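Local coordinates for protein packaging enzyme P4 (Pseudomonas phage phi6, PDB 4BLO) that hydrolyses nucleoside triphosphates and, as a hexameric RecA-like motor of a double-stranded RNA phage, probably drives RNA into the viral procapsid, at residues V5-A8 with H9-V13; N37-V40 with I41-I45; L145-W148 with G149-A152. All coordinates share one frame; numbering follows the deposited sequence.

Interaction 1: residues V5-A8 with H9-V13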
ATOM      1  N   VAL L   5      50.223   0.421   2.687  1.00 71.43           N
ATOM      2  CA  VAL L   5      50.174  -1.028   2.844  1.00 71.25           C
ATOM      3  C   VAL L   5      51.450  -1.475   3.568  1.00 80.06           C
ATOM      4  O   VAL L   5      52.548  -1.413   3.006  1.00 83.09           O
ATOM      5  CB  VAL L   5      49.980  -1.741   1.474  1.00 74.75           C
ATOM      6  CG1 VAL L   5      49.889  -3.253   1.646  1.00 75.29           C
ATOM      7  CG2 VAL L   5      48.741  -1.218   0.758  1.00 71.76           C
ATOM      8  N   THR L   6      51.287  -1.881   4.836  1.00 76.54           N
ATOM      9  CA  THR L   6      52.306  -2.371   5.774  1.00 78.28           C
ATOM     10  C   THR L   6      52.520  -3.873   5.533  1.00 80.80           C
ATOM     11  O   THR L   6      51.726  -4.495   4.820  1.00 78.30           O
ATOM     12  CB  THR L   6      51.805  -2.087   7.227  1.00 94.13           C
ATOM     13  OG1 THR L   6      51.358  -0.734   7.327  1.00 97.64           O
ATOM     14  CG2 THR L   6      52.862  -2.348   8.306  1.00 98.39           C
ATOM     15  N   GLN L   7      53.581  -4.459   6.144  1.00 78.79           N
ATOM     16  CA  GLN L   7      53.868  -5.891   6.080  1.00 79.10           C
ATOM     17  C   GLN L   7      52.744  -6.661   6.772  1.00 79.01           C
ATOM     18  O   GLN L   7      52.404  -7.769   6.344  1.00 78.68           O
ATOM     19  CB  GLN L   7      55.230  -6.208   6.715  1.00 83.71           C
ATOM     20  CG  GLN L   7      55.768  -7.609   6.385  1.00 91.54           C
ATOM     21  CD  GLN L   7      55.955  -7.856   4.900  1.00109.86           C
ATOM     22  OE1 GLN L   7      56.675  -7.131   4.201  1.00112.90           O
ATOM     23  NE2 GLN L   7      55.328  -8.905   4.394  1.00 90.94           N
ATOM     24  N   ALA L   8      52.137  -6.034   7.809  1.00 72.06           N
ATOM     25  CA  ALA L   8      51.019  -6.572   8.584  1.00 69.30           C
ATOM     26  C   ALA L   8      49.838  -6.885   7.669  1.00 70.32           C
ATOM     27  O   ALA L   8      49.211  -7.929   7.833  1.00 69.27           O
ATOM     28  CB  ALA L   8      50.609  -5.584   9.663  1.00 68.21           C
ATOM     29  N   HIS L   9      49.577  -6.006   6.675  1.00 65.90           N
ATOM     30  CA  HIS L   9      48.517  -6.161   5.677  1.00 63.40           C
ATOM     31  C   HIS L   9      48.847  -7.319   4.732  1.00 68.29           C
ATOM     32  O   HIS L   9      47.980  -8.162   4.490  1.00 66.12           O
ATOM     33  CB  HIS L   9      48.312  -4.853   4.881  1.00 62.77           C
ATOM     34  CG  HIS L   9      47.885  -3.679   5.712  1.00 64.20           C
ATOM     35  ND1 HIS L   9      46.716  -3.701   6.443  1.00 63.81           N
ATOM     36  CD2 HIS L   9      48.464  -2.467   5.859  1.00 66.29           C
ATOM     37  CE1 HIS L   9      46.638  -2.520   7.035  1.00 62.17           C
ATOM     38  NE2 HIS L   9      47.667  -1.745   6.715  1.00 64.09           N
ATOM     39  N   ILE L  10      50.114  -7.384   4.241  1.00 68.09           N
ATOM     40  CA  ILE L  10      50.614  -8.428   3.332  1.00 70.31           C
ATOM     41  C   ILE L  10      50.493  -9.821   3.991  1.00 74.82           C
ATOM     42  O   ILE L  10      50.075 -10.768   3.322  1.00 76.30           O
ATOM     43  CB  ILE L  10      52.069  -8.142   2.858  1.00 76.61           C
ATOM     44  CG1 ILE L  10      52.225  -6.682   2.344  1.00 75.73           C
ATOM     45  CG2 ILE L  10      52.512  -9.161   1.788  1.00 80.27           C
ATOM     46  CD1 ILE L  10      53.626  -6.124   2.366  1.00 86.57           C
ATOM     47  N   ASP L  11      50.813  -9.923   5.299  1.00 68.99           N
ATOM     48  CA  ASP L  11      50.748 -11.162   6.079  1.00 68.62           C
ATOM     49  C   ASP L  11      49.304 -11.652   6.313  1.00 68.97           C
ATOM     50  O   ASP L  11      49.103 -12.841   6.570  1.00 68.15           O
ATOM     51  CB  ASP L  11      51.457 -10.972   7.430  1.00 70.99           C
ATOM     52  CG  ASP L  11      52.957 -10.736   7.332  1.00 78.39           C
ATOM     53  OD1 ASP L  11      53.589 -11.297   6.406  1.00 80.81           O
ATOM     54  OD2 ASP L  11      53.500 -10.005   8.189  1.00 81.03           O
ATOM     55  N   ARG L  12      48.316 -10.746   6.196  1.00 63.36           N
ATOM     56  CA  ARG L  12      46.891 -11.035   6.401  1.00 60.83           C
ATOM     57  C   ARG L  12      46.195 -11.586   5.151  1.00 64.57           C
ATOM     58  O   ARG L  12      45.097 -12.130   5.276  1.00 62.13           O
ATOM     59  CB  ARG L  12      46.145  -9.757   6.853  1.00 57.27           C
ATOM     60  CG  ARG L  12      46.405  -9.323   8.294  1.00 69.13           C
ATOM     61  CD  ARG L  12      45.659 -10.142   9.338  1.00 80.61           C
ATOM     62  NE  ARG L  12      44.219 -10.130   9.116  1.00 78.58           N
ATOM     63  CZ  ARG L  12      43.335 -10.616   9.967  1.00 88.93           C
ATOM     64  NH1 ARG L  12      43.731 -11.120  11.128  1.00 81.09           N
ATOM     65  NH2 ARG L  12      42.046 -10.580   9.680  1.00 72.96           N
ATOM     66  N   VAL L  13      46.807 -11.409   3.953  1.00 62.81           N
ATOM     67  CA  VAL L  13      46.247 -11.797   2.645  1.00 61.72           C
ATOM     68  C   VAL L  13      45.758 -13.281   2.647  1.00 64.12           C
ATOM     69  O   VAL L  13      44.604 -13.529   2.280  1.00 60.81           O
ATOM     70  CB  VAL L  13      47.223 -11.482   1.468  1.00 67.15           C
ATOM     71  CG1 VAL L  13      46.674 -11.963   0.125  1.00 66.76           C
ATOM     72  CG2 VAL L  13      47.517  -9.992   1.391  1.00 65.95           C
TER
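D11 N bonds Q7 O at 2.9 Å, whereas the bonds from H9 N and I10 N to T6 O and from R12 N to A8 O are all weak. T6 sits at the N-cap position, but its hydroxyl makes no capping bond. The H9 side chain turns back toward this end. Its chi1 of -62° sets CG beside its own backbone N and turns the ring edge to the backbone N of T6; H9 CD2 also lies 3.6 Å from T6 CB. V5 packs on the same turn. V5 CG1 lies 3.9 Å from H9 CB and 4.2 Å from I10 CG1. This is the N-terminal end of helix 7-22, a surface helix that lies against helix 38-54, where V5 and I10 both meet M49. H9 looks inward: its ND1 bonds L180 O and its ring stacks with F182. The exposed side carries Q7 and D11. The Q7 chain bends at chi2 (59°), which folds its amide over I10, with Q7 OE1 3.7 Å from I10 CD1. Q7 NE2 and D11 OD1 stand 3.6 Å apart, a near contact rather than a bond; their flat groups are turned by 45°. R12 touches this turn with its base, CG lying 3.2 Å from A8 O. Its guanidinium leads away to a salt bridge with D224 and a hydrogen bond to A179 O.

Interaction 2: residues N37-V40 with I41-I45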
ATOM      1  N   ASN L  37      29.401 -13.686  -3.627  1.00 46.87           N
ATOM      2  CA  ASN L  37      30.519 -14.312  -4.327  1.00 48.87           C
ATOM      3  C   ASN L  37      31.819 -13.817  -3.716  1.00 54.48           C
ATOM      4  O   ASN L  37      32.267 -12.693  -3.965  1.00 54.42           O
ATOM      5  CB  ASN L  37      30.475 -14.100  -5.846  1.00 46.58           C
ATOM      6  CG  ASN L  37      31.442 -14.976  -6.624  1.00 82.66           C
ATOM      7  OD1 ASN L  37      31.803 -14.662  -7.761  1.00 71.76           O
ATOM      8  ND2 ASN L  37      31.869 -16.114  -6.055  1.00 86.01           N
ATOM      9  N   THR L  38      32.383 -14.673  -2.864  1.00 51.93           N
ATOM     10  CA  THR L  38      33.609 -14.505  -2.100  1.00 52.16           C
ATOM     11  C   THR L  38      34.808 -14.260  -3.041  1.00 56.98           C
ATOM     12  O   THR L  38      35.653 -13.420  -2.723  1.00 56.35           O
ATOM     13  CB  THR L  38      33.741 -15.757  -1.202  1.00 63.72           C
ATOM     14  OG1 THR L  38      33.295 -15.422   0.106  1.00 63.93           O
ATOM     15  CG2 THR L  38      35.141 -16.372  -1.160  1.00 64.72           C
ATOM     16  N   VAL L  39      34.853 -14.973  -4.195  1.00 55.00           N
ATOM     17  CA  VAL L  39      35.918 -14.944  -5.214  1.00 56.67           C
ATOM     18  C   VAL L  39      36.252 -13.500  -5.619  1.00 57.73           C
ATOM     19  O   VAL L  39      37.427 -13.138  -5.669  1.00 58.13           O
ATOM     20  CB  VAL L  39      35.538 -15.803  -6.450  1.00 62.71           C
ATOM     21  CG1 VAL L  39      36.637 -15.794  -7.508  1.00 65.02           C
ATOM     22  CG2 VAL L  39      35.206 -17.233  -6.041  1.00 63.94           C
ATOM     23  N   VAL L  40      35.216 -12.684  -5.870  1.00 51.48           N
ATOM     24  CA  VAL L  40      35.318 -11.278  -6.276  1.00 49.11           C
ATOM     25  C   VAL L  40      36.145 -10.482  -5.236  1.00 49.43           C
ATOM     26  O   VAL L  40      37.036  -9.728  -5.639  1.00 49.43           O
ATOM     27  CB  VAL L  40      33.900 -10.665  -6.508  1.00 50.46           C
ATOM     28  CG1 VAL L  40      33.974  -9.221  -6.988  1.00 49.09           C
ATOM     29  CG2 VAL L  40      33.099 -11.502  -7.498  1.00 51.08           C
ATOM     30  N   ILE L  41      35.882 -10.691  -3.915  1.00 42.41           N
ATOM     31  CA  ILE L  41      36.583 -10.013  -2.808  1.00 40.05           C
ATOM     32  C   ILE L  41      38.066 -10.421  -2.833  1.00 47.38           C
ATOM     33  O   ILE L  41      38.940  -9.548  -2.733  1.00 47.14           O
ATOM     34  CB  ILE L  41      35.915 -10.268  -1.424  1.00 40.13           C
ATOM     35  CG1 ILE L  41      34.411  -9.886  -1.438  1.00 37.64           C
ATOM     36  CG2 ILE L  41      36.636  -9.504  -0.319  1.00 38.81           C
ATOM     37  CD1 ILE L  41      33.542 -10.760  -0.614  1.00 43.42           C
ATOM     38  N   LYS L  42      38.341 -11.735  -3.020  1.00 46.10           N
ATOM     39  CA  LYS L  42      39.708 -12.272  -3.111  1.00 48.49           C
ATOM     40  C   LYS L  42      40.461 -11.634  -4.289  1.00 52.83           C
ATOM     41  O   LYS L  42      41.597 -11.188  -4.124  1.00 53.53           O
ATOM     42  CB  LYS L  42      39.701 -13.805  -3.259  1.00 52.96           C
ATOM     43  CG  LYS L  42      39.205 -14.579  -2.040  1.00 64.70           C
ATOM     44  CD  LYS L  42      39.595 -16.065  -2.081  1.00 73.61           C
ATOM     45  CE  LYS L  42      38.837 -16.874  -3.113  1.00 81.09           C
ATOM     46  NZ  LYS L  42      39.253 -18.298  -3.100  1.00 84.05           N
ATOM     47  N   THR L  43      39.791 -11.556  -5.457  1.00 49.34           N
ATOM     48  CA  THR L  43      40.310 -10.973  -6.696  1.00 50.97           C
ATOM     49  C   THR L  43      40.659  -9.497  -6.472  1.00 55.23           C
ATOM     50  O   THR L  43      41.702  -9.038  -6.947  1.00 56.03           O
ATOM     51  CB  THR L  43      39.296 -11.164  -7.841  1.00 53.38           C
ATOM     52  OG1 THR L  43      38.847 -12.525  -7.855  1.00 49.69           O
ATOM     53  CG2 THR L  43      39.884 -10.810  -9.201  1.00 52.36           C
ATOM     54  N   TYR L  44      39.800  -8.771  -5.721  1.00 50.24           N
ATOM     55  CA  TYR L  44      40.007  -7.363  -5.375  1.00 48.28           C
ATOM     56  C   TYR L  44      41.263  -7.214  -4.513  1.00 51.15           C
ATOM     57  O   TYR L  44      42.092  -6.369  -4.831  1.00 49.64           O
ATOM     58  CB  TYR L  44      38.777  -6.784  -4.657  1.00 46.24           C
ATOM     59  CG  TYR L  44      38.938  -5.343  -4.217  1.00 46.05           C
ATOM     60  CD1 TYR L  44      38.840  -4.298  -5.133  1.00 48.18           C
ATOM     61  CD2 TYR L  44      39.129  -5.020  -2.876  1.00 45.06           C
ATOM     62  CE1 TYR L  44      38.987  -2.969  -4.734  1.00 48.31           C
ATOM     63  CE2 TYR L  44      39.270  -3.692  -2.462  1.00 44.68           C
ATOM     64  CZ  TYR L  44      39.201  -2.669  -3.396  1.00 51.99           C
ATOM     65  OH  TYR L  44      39.330  -1.356  -2.996  1.00 46.30           O
ATOM     66  N   ILE L  45      41.418  -8.056  -3.456  1.00 48.63           N
ATOM     67  CA  ILE L  45      42.577  -8.038  -2.547  1.00 50.00           C
ATOM     68  C   ILE L  45      43.875  -8.208  -3.366  1.00 57.84           C
ATOM     69  O   ILE L  45      44.786  -7.387  -3.223  1.00 59.61           O
ATOM     70  CB  ILE L  45      42.448  -9.097  -1.408  1.00 53.38           C
ATOM     71  CG1 ILE L  45      41.298  -8.731  -0.442  1.00 50.60           C
ATOM     72  CG2 ILE L  45      43.776  -9.264  -0.637  1.00 57.14           C
ATOM     73  CD1 ILE L  45      40.734  -9.890   0.375  1.00 50.81           C
TER
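T43 reaches back one turn and gives V39 O two bonds. T43 N approaches V39 O at 2.9 Å. T43 OG1 reaches V39 O at 2.7 Å from above the carbonyl plane, 48° out of it. A chi1 of -48° makes this possible, because it sets the hydroxyl beside the backbone N of T43. The bond probably helps to hold the rotation of the side chain. Threonine commonly uses its hydroxyl this way inside a helix. Both V39 and T43 belong to the exposed side, where side-chain packing is sparse: V39 CG1 comes no closer than 4.0 Å to T43 OG1.

The opposite character is found at I41 and Y44, which are buried. I41 CB lies 3.4 Å from T38 O, and I41 CD1 comes to 4.0 Å from T38 CA. Y44 N bonds V40 O at 2.9 Å. Its ring then leads away from the first turn, and its OH bonds I64 O. K42 lies between the two sides. K42 N bonds T38 O at 3.2 Å. Its chain bends at chi3 (-71°). K42 CE lies 4.2 Å from T38 CG2, and NZ makes a salt bridge with D21.

These turns begin helix 38-54. Helix 7-22 meets one flank: L20 touches I41 and K42, and its O accepts a bond from T38 OG1. Helix 167-179 meets V40, I41 and Y44 through I172, V173 and I175, while Y44 also packs on helix 66-69.

Interaction 3: residues L145-W148 with G149-A152; sequences LIRW and GEVA
The loop that follows strand 144-147 of the central RecA-like sheet runs beside the nucleotide site, and R147 ties its start together. R147 NH1 bonds V151 O at 3.2 Å, with a bent N-H...O angle of 137°. The oxygen is slightly tilted from the guanidinium plane. E150 crosses over one face of the same group, with E150 CB 3.5 Å from R147 NH2. The E150 carboxylate stands 70° from the guanidinium plane. E150 OE1 lies well out of that plane, so its salt bridge to R147 NH2 is one of charge alone, long at 3.8 Å. R147 has stronger partners in D156 and E153, and E150 OE2 pairs with R190. G149, with a positive phi, makes the bend between W148 and E150. W148 heads the other way: its NE1 bonds S165 O, and its ring packs on L167 and M170 of its own chain and on I97 of a neighbouring subunit.

The E150 side chain lies about 4 Å from the bound calcium ion and about 6 Å from ADP. E153, one partner of R147, belongs to the ADP pocket. A nucleotide site at the ends of the parallel strands, close to a subunit interface, is typical of hexameric RecA-like P-loop ATPases.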
ATOM      1  N   LEU L 145      38.413   5.920   3.255  1.00 31.84           N
ATOM      2  CA  LEU L 145      37.135   6.621   3.319  1.00 30.11           C
ATOM      3  C   LEU L 145      36.314   6.344   2.059  1.00 33.63           C
ATOM      4  O   LEU L 145      36.618   6.882   0.991  1.00 34.15           O
ATOM      5  CB  LEU L 145      37.331   8.144   3.540  1.00 29.95           C
ATOM      6  CG  LEU L 145      36.087   9.060   3.413  1.00 33.36           C
ATOM      7  CD1 LEU L 145      35.108   8.879   4.565  1.00 31.40           C
ATOM      8  CD2 LEU L 145      36.498  10.506   3.290  1.00 38.19           C
ATOM      9  N   ILE L 146      35.279   5.483   2.193  1.00 28.25           N
ATOM     10  CA  ILE L 146      34.366   5.151   1.104  1.00 26.99           C
ATOM     11  C   ILE L 146      33.341   6.253   1.043  1.00 29.04           C
ATOM     12  O   ILE L 146      32.692   6.558   2.051  1.00 27.14           O
ATOM     13  CB  ILE L 146      33.712   3.751   1.250  1.00 29.66           C
ATOM     14  CG1 ILE L 146      34.769   2.617   1.267  1.00 30.74           C
ATOM     15  CG2 ILE L 146      32.617   3.520   0.166  1.00 28.43           C
ATOM     16  CD1 ILE L 146      34.215   1.311   1.720  1.00 33.11           C
ATOM     17  N   ARG L 147      33.231   6.888  -0.135  1.00 26.28           N
ATOM     18  CA  ARG L 147      32.274   7.965  -0.342  1.00 24.98           C
ATOM     19  C   ARG L 147      31.169   7.477  -1.273  1.00 30.21           C
ATOM     20  O   ARG L 147      31.436   7.013  -2.391  1.00 32.19           O
ATOM     21  CB  ARG L 147      32.961   9.233  -0.821  1.00 22.58           C
ATOM     22  CG  ARG L 147      33.567  10.005   0.331  1.00 22.69           C
ATOM     23  CD  ARG L 147      33.190  11.481   0.238  1.00 26.63           C
ATOM     24  NE  ARG L 147      32.293  11.928   1.309  1.00 26.23           N
ATOM     25  CZ  ARG L 147      31.535  13.026   1.258  1.00 45.50           C
ATOM     26  NH1 ARG L 147      31.508  13.778   0.165  1.00 23.77           N
ATOM     27  NH2 ARG L 147      30.764  13.355   2.285  1.00 48.40           N
ATOM     28  N   TRP L 148      29.928   7.503  -0.760  1.00 26.71           N
ATOM     29  CA  TRP L 148      28.764   6.989  -1.472  1.00 27.12           C
ATOM     30  C   TRP L 148      27.540   7.886  -1.213  1.00 33.09           C
ATOM     31  O   TRP L 148      27.255   8.221  -0.062  1.00 33.60           O
ATOM     32  CB  TRP L 148      28.532   5.544  -0.993  1.00 25.81           C
ATOM     33  CG  TRP L 148      27.625   4.691  -1.819  1.00 27.94           C
ATOM     34  CD1 TRP L 148      27.527   4.655  -3.183  1.00 31.61           C
ATOM     35  CD2 TRP L 148      26.779   3.639  -1.328  1.00 27.76           C
ATOM     36  NE1 TRP L 148      26.613   3.699  -3.564  1.00 30.79           N
ATOM     37  CE2 TRP L 148      26.144   3.054  -2.447  1.00 31.68           C
ATOM     38  CE3 TRP L 148      26.461   3.160  -0.040  1.00 28.33           C
ATOM     39  CZ2 TRP L 148      25.226   2.006  -2.323  1.00 30.99           C
ATOM     40  CZ3 TRP L 148      25.536   2.132   0.079  1.00 29.53           C
ATOM     41  CH2 TRP L 148      24.917   1.578  -1.049  1.00 30.51           C
ATOM     42  N   GLY L 149      26.867   8.295  -2.292  1.00 30.17           N
ATOM     43  CA  GLY L 149      25.647   9.102  -2.264  1.00 30.27           C
ATOM     44  C   GLY L 149      25.684  10.351  -1.408  1.00 34.78           C
ATOM     45  O   GLY L 149      24.709  10.673  -0.719  1.00 33.42           O
ATOM     46  N   GLU L 150      26.813  11.065  -1.474  1.00 32.60           N
ATOM     47  CA  GLU L 150      27.090  12.297  -0.754  1.00 32.04           C
ATOM     48  C   GLU L 150      27.398  13.392  -1.741  1.00 37.42           C
ATOM     49  O   GLU L 150      27.994  13.097  -2.776  1.00 38.93           O
ATOM     50  CB  GLU L 150      28.272  12.045   0.176  1.00 33.24           C
ATOM     51  CG  GLU L 150      27.878  11.334   1.459  1.00 40.07           C
ATOM     52  CD  GLU L 150      26.751  12.019   2.208  1.00 52.85           C
ATOM     53  OE1 GLU L 150      26.936  13.186   2.626  1.00 53.53           O
ATOM     54  OE2 GLU L 150      25.650  11.426   2.292  1.00 22.20           O
ATOM     55  N   VAL L 151      26.997  14.650  -1.465  1.00 33.82           N
ATOM     56  CA  VAL L 151      27.268  15.759  -2.408  1.00 34.54           C
ATOM     57  C   VAL L 151      28.791  16.160  -2.344  1.00 38.48           C
ATOM     58  O   VAL L 151      29.508  15.693  -1.451  1.00 37.66           O
ATOM     59  CB  VAL L 151      26.296  16.944  -2.173  1.00 39.07           C
ATOM     60  CG1 VAL L 151      26.808  17.920  -1.121  1.00 39.44           C
ATOM     61  CG2 VAL L 151      25.969  17.656  -3.463  1.00 39.84           C
ATOM     62  N   ALA L 152      29.282  16.964  -3.319  1.00 34.99           N
ATOM     63  CA  ALA L 152      30.686  17.398  -3.395  1.00 34.38           C
ATOM     64  C   ALA L 152      31.111  18.167  -2.142  1.00 38.13           C
ATOM     65  O   ALA L 152      30.594  19.251  -1.860  1.00 37.44           O
ATOM     66  CB  ALA L 152      30.918  18.246  -4.634  1.00 36.12           C
TER

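The three contacts follow one another along the chain. Interactions 1 and 2 are the N-terminal ends of two packed helices, 7-22 and 38-54, with centres 17 Å apart. They meet directly, V13 CG1 lying 4.0 Å from I45 CG2. Interaction 3 stands apart, in strand 144-147 of the central sheet and the loop after it. Its centre is 27 Å from that of interaction 1 and 23 Å from that of interaction 2. Helix 167-179 joins the two regions: it packs on V40, I41 and Y44 and also on I146 and W148. No other subunit touches interactions 1 and 2, whereas interaction 3 lies by the nucleotide and a subunit interface.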